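Local coordinates for protein alcohol dehydrogenase, zinc-containing (Streptococcus pneumoniae serotype 2, PDB 5YLN) that probably interconverts alcohols with aldehydes or ketones, as a zinc-containing dehydrogenase using NAD+, at residues Gly95-Cys100 against His107-Gly112; Gly43-Ile48 against Gly122-Tyr127; Phe257-Ile262 against Asp283-Arg288; Ala186-Ala191 against Ala197-Val202. All blocks are in the same frame, centred on the assembly; numbering follows the deposited sequence.

In the fold
Contacts 1 and 2 lie in the GroES-like catalytic part of the chain, contacts 3 and 4 in the Rossmann-type part, which probably binds the coenzyme. Each zinc lies by a contact of the first pair. Contact 1 supplies three of the four cysteines that bind one zinc. In contact 2, the side chain of D45 is about 6 Å from the other zinc. C42 and H64 hold it. The centres of contacts 1 and 2 are about 23 Å apart. Contacts 3 and 4 touch where F257 CE2 packs 3.8 Å from V202 CG1. Contacts 2 and 4 come within about 11 Å at their nearest atoms, on opposite sides of the chain's centre. Contacts 1 and 3 both reach the second subunit.

Contact 1: residues Gly95-Cys100 against His107-Gly112; sequences GKCYYC and HCEDEG. With ZN (zinc ion), chain F.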
loop_
_atom_site.group_PDB
_atom_site.type_symbol
_atom_site.label_atom_id
_atom_site.label_comp_id
_atom_site.label_asym_id
_atom_site.label_seq_id
_atom_site.Cartn_x
_atom_site.Cartn_y
_atom_site.Cartn_z
ATOM N N GLY A 95 0.974 -8.304 24.993
ATOM C CA GLY A 95 -0.329 -7.714 25.225
ATOM C C GLY A 95 -0.320 -6.314 25.806
ATOM O O GLY A 95 -1.397 -5.749 26.023
ATOM N N LYS A 96 0.861 -5.731 26.049
ATOM C CA LYS A 96 0.991 -4.477 26.776
ATOM C C LYS A 96 1.822 -3.411 26.075
ATOM O O LYS A 96 1.768 -2.251 26.492
ATOM C CB LYS A 96 1.624 -4.715 28.158
ATOM C CG LYS A 96 0.776 -5.450 29.173
ATOM C CD LYS A 96 1.664 -5.846 30.356
ATOM C CE LYS A 96 0.864 -6.208 31.594
ATOM N NZ LYS A 96 1.800 -6.645 32.667
ATOM N N CYS A 97 2.613 -3.753 25.064
ATOM C CA CYS A 97 3.560 -2.787 24.525
ATOM C C CYS A 97 2.897 -1.918 23.451
ATOM O O CYS A 97 1.724 -2.079 23.116
ATOM C CB CYS A 97 4.775 -3.500 23.948
ATOM S SG CYS A 97 4.348 -4.373 22.426
ATOM N N TYR A 98 3.692 -1.017 22.872
ATOM C CA TYR A 98 3.194 -0.078 21.872
ATOM C C TYR A 98 2.477 -0.804 20.731
ATOM O O TYR A 98 1.390 -0.394 20.304
ATOM C CB TYR A 98 4.363 0.777 21.361
ATOM C CG TYR A 98 4.008 1.769 20.280
ATOM C CD1 TYR A 98 3.979 1.386 18.947
ATOM C CD2 TYR A 98 3.710 3.091 20.591
ATOM C CE1 TYR A 98 3.653 2.279 17.954
ATOM C CE2 TYR A 98 3.382 4.003 19.595
ATOM C CZ TYR A 98 3.359 3.585 18.277
ATOM O OH TYR A 98 3.034 4.464 17.276
ATOM N N TYR A 99 3.054 -1.914 20.246
ATOM C CA TYR A 99 2.474 -2.575 19.082
ATOM C C TYR A 99 1.388 -3.565 19.460
ATOM O O TYR A 99 0.429 -3.730 18.701
ATOM C CB TYR A 99 3.570 -3.243 18.239
ATOM C CG TYR A 99 4.359 -2.196 17.501
ATOM C CD1 TYR A 99 3.707 -1.320 16.630
ATOM C CD2 TYR A 99 5.732 -2.037 17.708
ATOM C CE1 TYR A 99 4.406 -0.332 15.960
ATOM C CE2 TYR A 99 6.438 -1.053 17.049
ATOM C CZ TYR A 99 5.761 -0.194 16.180
ATOM O OH TYR A 99 6.433 0.787 15.516
ATOM N N CYS A 100 1.514 -4.231 20.610
ATOM C CA CYS A 100 0.442 -5.112 21.075
ATOM C C CYS A 100 -0.846 -4.332 21.328
ATOM O O CYS A 100 -1.951 -4.843 21.101
ATOM C CB CYS A 100 0.869 -5.848 22.345
ATOM S SG CYS A 100 1.980 -7.260 22.058
ATOM N N HIS A 107 4.927 -7.317 15.817
ATOM C CA HIS A 107 6.016 -6.422 16.185
ATOM C C HIS A 107 6.015 -6.099 17.668
ATOM O O HIS A 107 6.478 -5.035 18.074
ATOM C CB HIS A 107 5.974 -5.166 15.323
ATOM C CG HIS A 107 6.261 -5.471 13.889
ATOM N ND1 HIS A 107 7.544 -5.655 13.419
ATOM C CD2 HIS A 107 5.437 -5.727 12.844
ATOM C CE1 HIS A 107 7.502 -5.968 12.137
ATOM N NE2 HIS A 107 6.235 -6.009 11.761
ATOM N N CYS A 108 5.545 -7.040 18.494
ATOM C CA CYS A 108 5.634 -6.892 19.943
ATOM C C CYS A 108 7.082 -6.636 20.370
ATOM O O CYS A 108 8.010 -7.298 19.897
ATOM C CB CYS A 108 5.071 -8.149 20.622
ATOM S SG CYS A 108 5.457 -8.252 22.386
ATOM N N GLU A 109 7.274 -5.669 21.272
ATOM C CA GLU A 109 8.608 -5.200 21.659
ATOM C C GLU A 109 9.159 -5.864 22.919
ATOM O O GLU A 109 10.226 -5.472 23.391
ATOM C CB GLU A 109 8.605 -3.678 21.861
ATOM C CG GLU A 109 8.137 -2.882 20.645
ATOM C CD GLU A 109 8.179 -1.354 20.842
ATOM O OE1 GLU A 109 8.649 -0.648 19.920
ATOM O OE2 GLU A 109 7.736 -0.860 21.901
ATOM N N ASP A 110 8.464 -6.847 23.485
ATOM C CA ASP A 110 8.873 -7.483 24.740
ATOM C C ASP A 110 8.786 -8.998 24.546
ATOM O O ASP A 110 7.732 -9.590 24.801
ATOM C CB ASP A 110 7.994 -6.997 25.879
ATOM C CG ASP A 110 8.230 -7.757 27.167
ATOM O OD1 ASP A 110 9.326 -8.335 27.327
ATOM O OD2 ASP A 110 7.301 -7.789 28.014
ATOM N N GLU A 111 9.892 -9.604 24.114
ATOM C CA GLU A 111 9.976 -11.022 23.745
ATOM C C GLU A 111 8.752 -11.446 22.932
ATOM O O GLU A 111 8.007 -12.359 23.290
ATOM C CB GLU A 111 10.158 -11.937 24.970
ATOM C CG GLU A 111 10.780 -13.331 24.574
ATOM C CD GLU A 111 11.028 -14.317 25.741
ATOM O OE1 GLU A 111 10.540 -14.093 26.867
ATOM O OE2 GLU A 111 11.730 -15.339 25.520
ATOM N N GLY A 112 8.554 -10.751 21.812
ATOM C CA GLY A 112 7.357 -10.924 21.019
ATOM C C GLY A 112 7.662 -10.926 19.536
ATOM O O GLY A 112 8.807 -10.774 19.118
HETATM ZN ZN ZN F . 3.868 -6.604 23.041
#
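C97, C100 and C108 meet at one zinc ion. C97 SG and C108 SG each bind the zinc at 2.4 Å, and C100 SG binds it at 2.2 Å. C94 supplies the fourth sulfur. C108 SG is anti to its own backbone N (chi1 167°). This turns the sulfur in toward the metal. C108 CB itself lies 3.5 Å from C100 SG.

The next shell is made of backbone N-H groups. E109 N gives a nearly straight bond (171°) to C97 SG, 3.4 Å away, and C100 N bonds to the same sulfur. G95 N bonds to C100 SG, and D110 N to C108 SG.

Farther from the metal, the Y99 ring meets the second segment obliquely. Y99 CD2 is 3.1 Å from H107 O, and Y99 CE2 is 3.6 Å from E109 OE1. The E109 carboxylate stands 84° to the ring plane. It forms a salt bridge with R240 of the second subunit, and H107 NE2 bonds to N289 of that subunit.

Four cysteine sulfurs fill the coordination of this zinc, and the N-H bonds probably offset part of their negative charge. Such chemistry is consistent with a structural zinc, as in related alcohol dehydrogenases.

Contact 2: residues Gly43-Ile48 against Gly122-Tyr127; sequences GTDLHI and GMQAEY
D45 of helix 43-50, in the second shell of the C42-H64 zinc site, meets Q124 from the loop that leads into strand 127-129. The backbones stay apart, with the nearest CA atoms, those of D45 and Q124, 10.4 Å from each other. Two side chains close the gap from opposite directions. Q124 NE2 gives a weak hydrogen bond to D45 OD2, 3.4 Å long and bent to 130°. The amide and carboxylate planes are 81° apart, so the two groups do not lie flat against each other.

Each group has other bonds. D45 OD2 also accepts from the backbone N of C42, the zinc ligand just before the helix. Q124 NE2 also bonds to T40 O, and Q124 OE1 is hydrogen-bonded to the hydroxyl of Y333 on helix 329-337. The amide is therefore held at both its oxygen and its nitrogen, and its rotation is probably fixed. Q124 is the centre of an inverse gamma turn. Its chain runs extended beyond CG (chi2 159°), which takes the amide out to the helix.

The contact is buried, and D45 packs close to the side chains of both C42 and H64. An aspartate three residues after the cysteine ligand, placed behind the zinc, is characteristic of the catalytic site in zinc-containing alcohol dehydrogenases.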
loop_
_atom_site.group_PDB
_atom_site.type_symbol
_atom_site.label_atom_id
_atom_site.label_comp_id
_atom_site.label_asym_id
_atom_site.label_seq_id
_atom_site.Cartn_x
_atom_site.Cartn_y
_atom_site.Cartn_z
ATOM N N GLY A 43 7.616 -23.445 4.917
ATOM C CA GLY A 43 8.664 -23.150 3.953
ATOM C C GLY A 43 9.832 -22.390 4.564
ATOM O O GLY A 43 10.989 -22.633 4.209
ATOM N N THR A 44 9.548 -21.475 5.504
ATOM C CA THR A 44 10.606 -20.717 6.173
ATOM C C THR A 44 11.598 -21.638 6.883
ATOM O O THR A 44 12.783 -21.314 6.969
ATOM C CB THR A 44 9.988 -19.713 7.166
ATOM O OG1 THR A 44 9.193 -18.736 6.472
ATOM C CG2 THR A 44 11.061 -18.996 7.965
ATOM N N ASP A 45 11.137 -22.789 7.391
ATOM C CA ASP A 45 12.053 -23.733 8.027
ATOM C C ASP A 45 13.070 -24.259 7.022
ATOM O O ASP A 45 14.259 -24.404 7.340
ATOM C CB ASP A 45 11.270 -24.892 8.657
ATOM C CG ASP A 45 10.300 -24.437 9.764
ATOM O OD1 ASP A 45 10.584 -23.435 10.465
ATOM O OD2 ASP A 45 9.244 -25.088 9.930
ATOM N N LEU A 46 12.612 -24.576 5.804
ATOM C CA LEU A 46 13.535 -24.978 4.742
ATOM C C LEU A 46 14.566 -23.890 4.481
ATOM O O LEU A 46 15.759 -24.169 4.334
ATOM C CB LEU A 46 12.753 -25.288 3.466
ATOM C CG LEU A 46 11.687 -26.366 3.647
ATOM C CD1 LEU A 46 11.033 -26.698 2.325
ATOM C CD2 LEU A 46 12.336 -27.589 4.281
ATOM N N HIS A 47 14.114 -22.636 4.418
ATOM C CA HIS A 47 15.022 -21.510 4.215
ATOM C C HIS A 47 16.043 -21.404 5.344
ATOM O O HIS A 47 17.220 -21.125 5.092
ATOM C CB HIS A 47 14.229 -20.203 4.107
ATOM C CG HIS A 47 13.478 -20.054 2.818
ATOM N ND1 HIS A 47 14.108 -19.938 1.598
ATOM C CD2 HIS A 47 12.148 -19.980 2.563
ATOM C CE1 HIS A 47 13.202 -19.819 0.645
ATOM N NE2 HIS A 47 12.004 -19.838 1.204
ATOM N N ILE A 48 15.608 -21.596 6.599
ATOM C CA ILE A 48 16.547 -21.532 7.720
ATOM C C ILE A 48 17.659 -22.561 7.543
ATOM O O ILE A 48 18.844 -22.253 7.705
ATOM C CB ILE A 48 15.825 -21.734 9.063
ATOM C CG1 ILE A 48 14.941 -20.541 9.418
ATOM C CG2 ILE A 48 16.847 -22.003 10.183
ATOM C CD1 ILE A 48 13.908 -20.872 10.455
ATOM N N GLY A 122 11.835 -23.496 18.944
ATOM C CA GLY A 122 10.528 -23.664 18.347
ATOM C C GLY A 122 9.854 -24.992 18.675
ATOM O O GLY A 122 10.139 -25.638 19.688
ATOM N N MET A 123 8.948 -25.414 17.795
ATOM C CA MET A 123 7.919 -26.395 18.146
ATOM C C MET A 123 8.204 -27.798 17.653
ATOM O O MET A 123 7.454 -28.713 18.008
ATOM C CB MET A 123 6.542 -25.928 17.658
ATOM C CG MET A 123 6.242 -24.466 17.979
ATOM S SD MET A 123 4.465 -24.163 17.939
ATOM C CE MET A 123 4.430 -22.387 18.040
ATOM N N GLN A 124 9.289 -28.009 16.900
ATOM C CA GLN A 124 9.658 -29.353 16.443
ATOM C C GLN A 124 10.499 -30.044 17.514
ATOM O O GLN A 124 11.709 -30.262 17.369
ATOM C CB GLN A 124 10.387 -29.289 15.108
ATOM C CG GLN A 124 9.406 -29.016 13.993
ATOM C CD GLN A 124 10.035 -28.458 12.744
ATOM O OE1 GLN A 124 11.232 -28.543 12.570
ATOM N NE2 GLN A 124 9.221 -27.880 11.867
ATOM N N ALA A 125 9.807 -30.368 18.611
ATOM C CA ALA A 125 10.377 -30.954 19.815
ATOM C C ALA A 125 9.231 -31.493 20.655
ATOM O O ALA A 125 8.056 -31.282 20.341
ATOM C CB ALA A 125 11.183 -29.927 20.611
ATOM N N GLU A 126 9.592 -32.144 21.768
ATOM C CA GLU A 126 8.580 -32.736 22.641
ATOM C C GLU A 126 7.864 -31.685 23.482
ATOM O O GLU A 126 6.646 -31.771 23.682
ATOM C CB GLU A 126 9.204 -33.770 23.572
ATOM C CG GLU A 126 9.673 -35.048 22.908
ATOM C CD GLU A 126 10.329 -36.003 23.918
ATOM O OE1 GLU A 126 9.622 -36.450 24.843
ATOM O OE2 GLU A 126 11.548 -36.272 23.800
ATOM N N TYR A 127 8.614 -30.729 24.030
ATOM C CA TYR A 127 8.075 -29.694 24.897
ATOM C C TYR A 127 8.540 -28.339 24.394
ATOM O O TYR A 127 9.586 -28.218 23.747
ATOM C CB TYR A 127 8.496 -29.882 26.371
ATOM C CG TYR A 127 8.063 -31.205 26.979
ATOM C CD1 TYR A 127 8.874 -32.345 26.893
ATOM C CD2 TYR A 127 6.848 -31.320 27.635
ATOM C CE1 TYR A 127 8.465 -33.555 27.454
ATOM C CE2 TYR A 127 6.432 -32.531 28.200
ATOM C CZ TYR A 127 7.234 -33.635 28.103
ATOM O OH TYR A 127 6.778 -34.806 28.666
#

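Contact 3: residues Phe257-Ile262 against Asp283-Arg288; sequences FCQKII and DKLWIR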
loop_
_atom_site.group_PDB
_atom_site.type_symbol
_atom_site.label_atom_id
_atom_site.label_comp_id
_atom_site.label_asym_id
_atom_site.label_seq_id
_atom_site.Cartn_x
_atom_site.Cartn_y
_atom_site.Cartn_z
ATOM N N PHE A 257 5.205 -10.074 -12.007
ATOM C CA PHE A 257 3.939 -10.508 -12.592
ATOM C C PHE A 257 2.758 -9.771 -11.951
ATOM O O PHE A 257 1.878 -9.249 -12.647
ATOM C CB PHE A 257 3.790 -12.018 -12.409
ATOM C CG PHE A 257 2.697 -12.636 -13.226
ATOM C CD1 PHE A 257 2.941 -13.067 -14.525
ATOM C CD2 PHE A 257 1.438 -12.820 -12.694
ATOM C CE1 PHE A 257 1.922 -13.647 -15.278
ATOM C CE2 PHE A 257 0.430 -13.397 -13.427
ATOM C CZ PHE A 257 0.658 -13.806 -14.721
ATOM N N CYS A 258 2.738 -9.718 -10.617
ATOM C CA CYS A 258 1.657 -9.054 -9.896
ATOM C C CYS A 258 1.487 -7.612 -10.343
ATOM O O CYS A 258 0.355 -7.131 -10.495
ATOM C CB CYS A 258 1.925 -9.106 -8.395
ATOM S SG CYS A 258 1.518 -10.682 -7.664
ATOM N N GLN A 259 2.596 -6.901 -10.561
ATOM C CA GLN A 259 2.463 -5.485 -10.869
ATOM C C GLN A 259 2.028 -5.275 -12.311
ATOM O O GLN A 259 1.540 -4.193 -12.645
ATOM C CB GLN A 259 3.756 -4.726 -10.536
ATOM C CG GLN A 259 4.907 -4.938 -11.461
ATOM C CD GLN A 259 6.123 -4.094 -11.067
ATOM O OE1 GLN A 259 6.006 -3.103 -10.334
ATOM N NE2 GLN A 259 7.300 -4.489 -11.561
ATOM N N LYS A 260 2.128 -6.305 -13.149
ATOM C CA LYS A 260 1.650 -6.220 -14.522
ATOM C C LYS A 260 0.153 -6.510 -14.679
ATOM O O LYS A 260 -0.428 -6.155 -15.711
ATOM C CB LYS A 260 2.467 -7.168 -15.401
ATOM C CG LYS A 260 3.914 -6.694 -15.550
ATOM C CD LYS A 260 4.545 -7.252 -16.811
ATOM C CE LYS A 260 5.759 -6.433 -17.260
ATOM N NZ LYS A 260 6.543 -5.917 -16.107
ATOM N N ILE A 261 -0.493 -7.140 -13.701
ATOM C CA ILE A 261 -1.882 -7.556 -13.864
ATOM C C ILE A 261 -2.834 -6.787 -12.974
ATOM O O ILE A 261 -4.054 -6.940 -13.124
ATOM C CB ILE A 261 -2.054 -9.071 -13.625
ATOM C CG1 ILE A 261 -1.634 -9.460 -12.193
ATOM C CG2 ILE A 261 -1.274 -9.844 -14.670
ATOM C CD1 ILE A 261 -2.253 -10.794 -11.655
ATOM N N ILE A 262 -2.323 -5.976 -12.056
ATOM C CA ILE A 262 -3.172 -5.273 -11.123
ATOM C C ILE A 262 -3.882 -4.136 -11.852
ATOM O O ILE A 262 -3.304 -3.460 -12.705
ATOM C CB ILE A 262 -2.334 -4.780 -9.933
ATOM C CG1 ILE A 262 -3.241 -4.383 -8.782
ATOM C CG2 ILE A 262 -1.376 -3.666 -10.342
ATOM C CD1 ILE A 262 -4.009 -5.553 -8.199
ATOM N N ASP A 283 7.260 4.299 -12.643
ATOM C CA ASP A 283 7.055 5.094 -13.852
ATOM C C ASP A 283 5.720 4.762 -14.512
ATOM O O ASP A 283 5.068 5.649 -15.073
ATOM C CB ASP A 283 8.218 4.911 -14.847
ATOM C CG ASP A 283 8.579 3.440 -15.117
ATOM O OD1 ASP A 283 8.527 2.613 -14.184
ATOM O OD2 ASP A 283 8.947 3.118 -16.272
ATOM N N LYS A 284 5.276 3.510 -14.417
ATOM C CA LYS A 284 4.005 3.118 -15.011
ATOM C C LYS A 284 2.851 3.172 -14.015
ATOM O O LYS A 284 1.703 3.409 -14.413
ATOM C CB LYS A 284 4.101 1.697 -15.588
ATOM C CG LYS A 284 5.345 1.428 -16.475
ATOM C CD LYS A 284 5.486 2.444 -17.602
ATOM C CE LYS A 284 6.728 2.156 -18.459
ATOM N NZ LYS A 284 7.162 3.362 -19.226
ATOM N N LEU A 285 3.129 2.947 -12.733
ATOM C CA LEU A 285 2.076 2.694 -11.770
ATOM C C LEU A 285 1.731 3.904 -10.916
ATOM O O LEU A 285 0.733 3.859 -10.188
ATOM C CB LEU A 285 2.471 1.513 -10.874
ATOM C CG LEU A 285 2.580 0.193 -11.652
ATOM C CD1 LEU A 285 3.201 -0.897 -10.780
ATOM C CD2 LEU A 285 1.212 -0.266 -12.202
ATOM N N TRP A 286 2.522 4.979 -10.972
ATOM C CA TRP A 286 2.153 6.172 -10.216
ATOM C C TRP A 286 0.755 6.654 -10.603
ATOM O O TRP A 286 -0.005 7.114 -9.736
ATOM C CB TRP A 286 3.201 7.280 -10.409
ATOM C CG TRP A 286 3.019 8.071 -11.669
ATOM C CD1 TRP A 286 3.629 7.856 -12.859
ATOM C CD2 TRP A 286 2.148 9.192 -11.859
ATOM N NE1 TRP A 286 3.193 8.762 -13.786
ATOM C CE2 TRP A 286 2.286 9.601 -13.198
ATOM C CE3 TRP A 286 1.257 9.884 -11.027
ATOM C CZ2 TRP A 286 1.571 10.677 -13.734
ATOM C CZ3 TRP A 286 0.542 10.955 -11.560
ATOM C CH2 TRP A 286 0.701 11.332 -12.902
ATOM N N ILE A 287 0.369 6.481 -11.875
ATOM C CA ILE A 287 -0.920 6.972 -12.356
ATOM C C ILE A 287 -2.039 5.965 -12.175
ATOM O O ILE A 287 -3.209 6.343 -12.299
ATOM C CB ILE A 287 -0.856 7.366 -13.847
ATOM C CG1 ILE A 287 -1.910 8.439 -14.179
ATOM C CG2 ILE A 287 -1.001 6.124 -14.734
ATOM C CD1 ILE A 287 -2.061 8.742 -15.678
ATOM N N ARG A 288 -1.727 4.705 -11.840
ATOM C CA ARG A 288 -2.715 3.635 -11.859
ATOM C C ARG A 288 -3.519 3.509 -10.562
ATOM O O ARG A 288 -4.432 2.677 -10.491
ATOM C CB ARG A 288 -2.020 2.301 -12.180
ATOM C CG ARG A 288 -2.950 1.200 -12.688
ATOM C CD ARG A 288 -2.198 0.176 -13.517
ATOM N NE ARG A 288 -3.026 -0.930 -14.009
ATOM C CZ ARG A 288 -3.826 -0.863 -15.074
ATOM N NH1 ARG A 288 -3.948 0.274 -15.750
ATOM N NH2 ARG A 288 -4.519 -1.926 -15.464
#
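The guanidinium of R288 takes I262 O at its edge, with the oxygen only 6° out of the guanidinium plane. R288 NE makes the main hydrogen bond, 2.9 Å to I262 O and nearly straight at 167°. R288 NH2 adds a weak one to the same I262 O at 3.4 Å. The R288 chain is extended from CG to NE, which brings the group up to the end of the other segment. Its side chain also packs on Y234 of helix 226-236.

Both segments belong to the Rossmann-type part. Helix 252-261 follows strand 242-247 of the parallel sheet, and residues 283-288 lead to strand 291-293, at one end of that sheet within this chain.

The rest of the contact is van der Waals packing of a leucine on a glutamine. L285 crosses Q259 at about a right angle. L285 CD1 is 3.6 Å from Q259 OE1 and 3.9 Å from Q259 CB, while L285 CD2 approaches Q259 O. Polar partners hold the Q259 amide: OE1 accepts from D281 N, and NE2 bonds to D256 and to E279 O. On the backbone, L285 O is hydrogen-bonded to T294 OG1 of the second subunit.

Contact 4: residues Ala186-Ala191 against Ala197-Val202; sequences AALLTA and AKLIMV
L188 projects from helix 186-191 into the hollow between L199 and M201 on one face of strand 198-202. The helix runs almost exactly antiparallel to the strand, at 176°, with the axes of the two short segments 10.3 Å apart.

The two branches of L188 fill the hollow. L188 CD1 lies against L199, with L199 CD1 3.7 Å away. The CB, CG and CD2 atoms of L199 are only slightly farther, so this one methyl rests along the whole leucine. The other branch meets the methionine: L188 CD2 is 3.6 Å from M201 CE, which also lies near L188 CD1. The CB of M201 does not point straight at the helix. Its chain bends at chi2 and chi3, and this swings the terminal methyl back against L188.

The fit also works the other way. L199 CD2 enters the dip between L188 and A191, one turn apart on the helix, and lies 3.9 Å from A191 CB. The branch packs directly on the alanine methyl. The first torsion of L199 is displaced from the usual staggered value, at -91°. No hydrogen bond joins the segments, and all four side chains are buried.

This is packing within a beta-alpha-beta unit of the Rossmann type: strand 174-178, helix 182-191, strand 198-203. I177 of the first strand touches both L188 and M201. A212 of helix 206-214 touches the same two side chains. V164 of helix 157-165 packs on A191.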
loop_
_atom_site.group_PDB
_atom_site.type_symbol
_atom_site.label_atom_id
_atom_site.label_comp_id
_atom_site.label_asym_id
_atom_site.label_seq_id
_atom_site.Cartn_x
_atom_site.Cartn_y
_atom_site.Cartn_z
ATOM N N ALA A 186 -3.669 -21.574 1.107
ATOM C CA ALA A 186 -4.272 -21.057 2.329
ATOM C C ALA A 186 -4.996 -19.737 2.074
ATOM O O ALA A 186 -6.099 -19.509 2.592
ATOM C CB ALA A 186 -3.199 -20.890 3.402
ATOM N N ALA A 187 -4.385 -18.856 1.278
ATOM C CA ALA A 187 -5.048 -17.618 0.874
ATOM C C ALA A 187 -6.284 -17.898 0.023
ATOM O O ALA A 187 -7.289 -17.181 0.114
ATOM C CB ALA A 187 -4.066 -16.742 0.101
ATOM N N LEU A 188 -6.199 -18.910 -0.845
ATOM C CA LEU A 188 -7.333 -19.300 -1.668
ATOM C C LEU A 188 -8.528 -19.709 -0.807
ATOM O O LEU A 188 -9.668 -19.318 -1.087
ATOM C CB LEU A 188 -6.917 -20.441 -2.588
ATOM C CG LEU A 188 -8.003 -21.097 -3.441
ATOM C CD1 LEU A 188 -8.669 -20.086 -4.392
ATOM C CD2 LEU A 188 -7.397 -22.265 -4.231
ATOM N N LEU A 189 -8.284 -20.491 0.249
ATOM C CA LEU A 189 -9.386 -20.940 1.098
ATOM C C LEU A 189 -10.040 -19.767 1.821
ATOM O O LEU A 189 -11.268 -19.674 1.888
ATOM C CB LEU A 189 -8.901 -21.974 2.114
ATOM C CG LEU A 189 -8.462 -23.307 1.500
ATOM C CD1 LEU A 189 -7.877 -24.188 2.568
ATOM C CD2 LEU A 189 -9.624 -23.991 0.813
ATOM N N THR A 190 -9.235 -18.888 2.407
ATOM C CA THR A 190 -9.814 -17.807 3.190
ATOM C C THR A 190 -10.346 -16.671 2.326
ATOM O O THR A 190 -11.214 -15.927 2.792
ATOM C CB THR A 190 -8.795 -17.273 4.203
ATOM O OG1 THR A 190 -7.652 -16.735 3.522
ATOM C CG2 THR A 190 -8.350 -18.392 5.139
ATOM N N ALA A 191 -9.860 -16.519 1.085
ATOM C CA ALA A 191 -10.441 -15.514 0.198
ATOM C C ALA A 191 -11.893 -15.827 -0.105
ATOM O O ALA A 191 -12.656 -14.929 -0.470
ATOM C CB ALA A 191 -9.674 -15.404 -1.124
ATOM N N ALA A 197 -15.777 -12.662 -7.212
ATOM C CA ALA A 197 -16.304 -13.198 -8.474
ATOM C C ALA A 197 -15.316 -14.152 -9.142
ATOM O O ALA A 197 -15.709 -15.183 -9.697
ATOM C CB ALA A 197 -16.648 -12.051 -9.417
ATOM N N LYS A 198 -14.029 -13.817 -9.102
ATOM C CA LYS A 198 -12.986 -14.567 -9.788
ATOM C C LYS A 198 -11.827 -14.803 -8.837
ATOM O O LYS A 198 -11.336 -13.872 -8.185
ATOM C CB LYS A 198 -12.495 -13.832 -11.040
ATOM C CG LYS A 198 -13.500 -13.840 -12.171
ATOM C CD LYS A 198 -12.908 -13.313 -13.458
ATOM C CE LYS A 198 -13.850 -13.594 -14.614
ATOM N NZ LYS A 198 -15.151 -12.891 -14.474
ATOM N N LEU A 199 -11.417 -16.056 -8.754
ATOM C CA LEU A 199 -10.261 -16.499 -7.990
ATOM C C LEU A 199 -9.374 -17.222 -8.986
ATOM O O LEU A 199 -9.595 -18.402 -9.287
ATOM C CB LEU A 199 -10.657 -17.415 -6.847
ATOM C CG LEU A 199 -10.951 -16.770 -5.510
ATOM C CD1 LEU A 199 -11.570 -17.810 -4.586
ATOM C CD2 LEU A 199 -9.677 -16.242 -4.938
ATOM N N ILE A 200 -8.384 -16.508 -9.495
ATOM C CA ILE A 200 -7.530 -16.992 -10.565
ATOM C C ILE A 200 -6.224 -17.478 -9.939
ATOM O O ILE A 200 -5.466 -16.687 -9.367
ATOM C CB ILE A 200 -7.295 -15.886 -11.599
ATOM C CG1 ILE A 200 -8.650 -15.303 -12.024
ATOM C CG2 ILE A 200 -6.486 -16.426 -12.773
ATOM C CD1 ILE A 200 -8.585 -13.927 -12.676
ATOM N N MET A 201 -5.964 -18.782 -9.999
ATOM C CA MET A 201 -4.689 -19.299 -9.518
ATOM C C MET A 201 -3.690 -19.283 -10.662
ATOM O O MET A 201 -3.990 -19.760 -11.762
ATOM C CB MET A 201 -4.821 -20.715 -8.950
ATOM C CG MET A 201 -3.567 -21.192 -8.178
ATOM S SD MET A 201 -3.403 -20.489 -6.503
ATOM C CE MET A 201 -5.108 -20.296 -6.146
ATOM N N VAL A 202 -2.511 -18.724 -10.400
ATOM C CA VAL A 202 -1.425 -18.634 -11.373
ATOM C C VAL A 202 -0.230 -19.391 -10.815
ATOM O O VAL A 202 0.164 -19.163 -9.664
ATOM C CB VAL A 202 -1.060 -17.166 -11.673
ATOM C CG1 VAL A 202 0.053 -17.078 -12.741
ATOM C CG2 VAL A 202 -2.289 -16.425 -12.127
#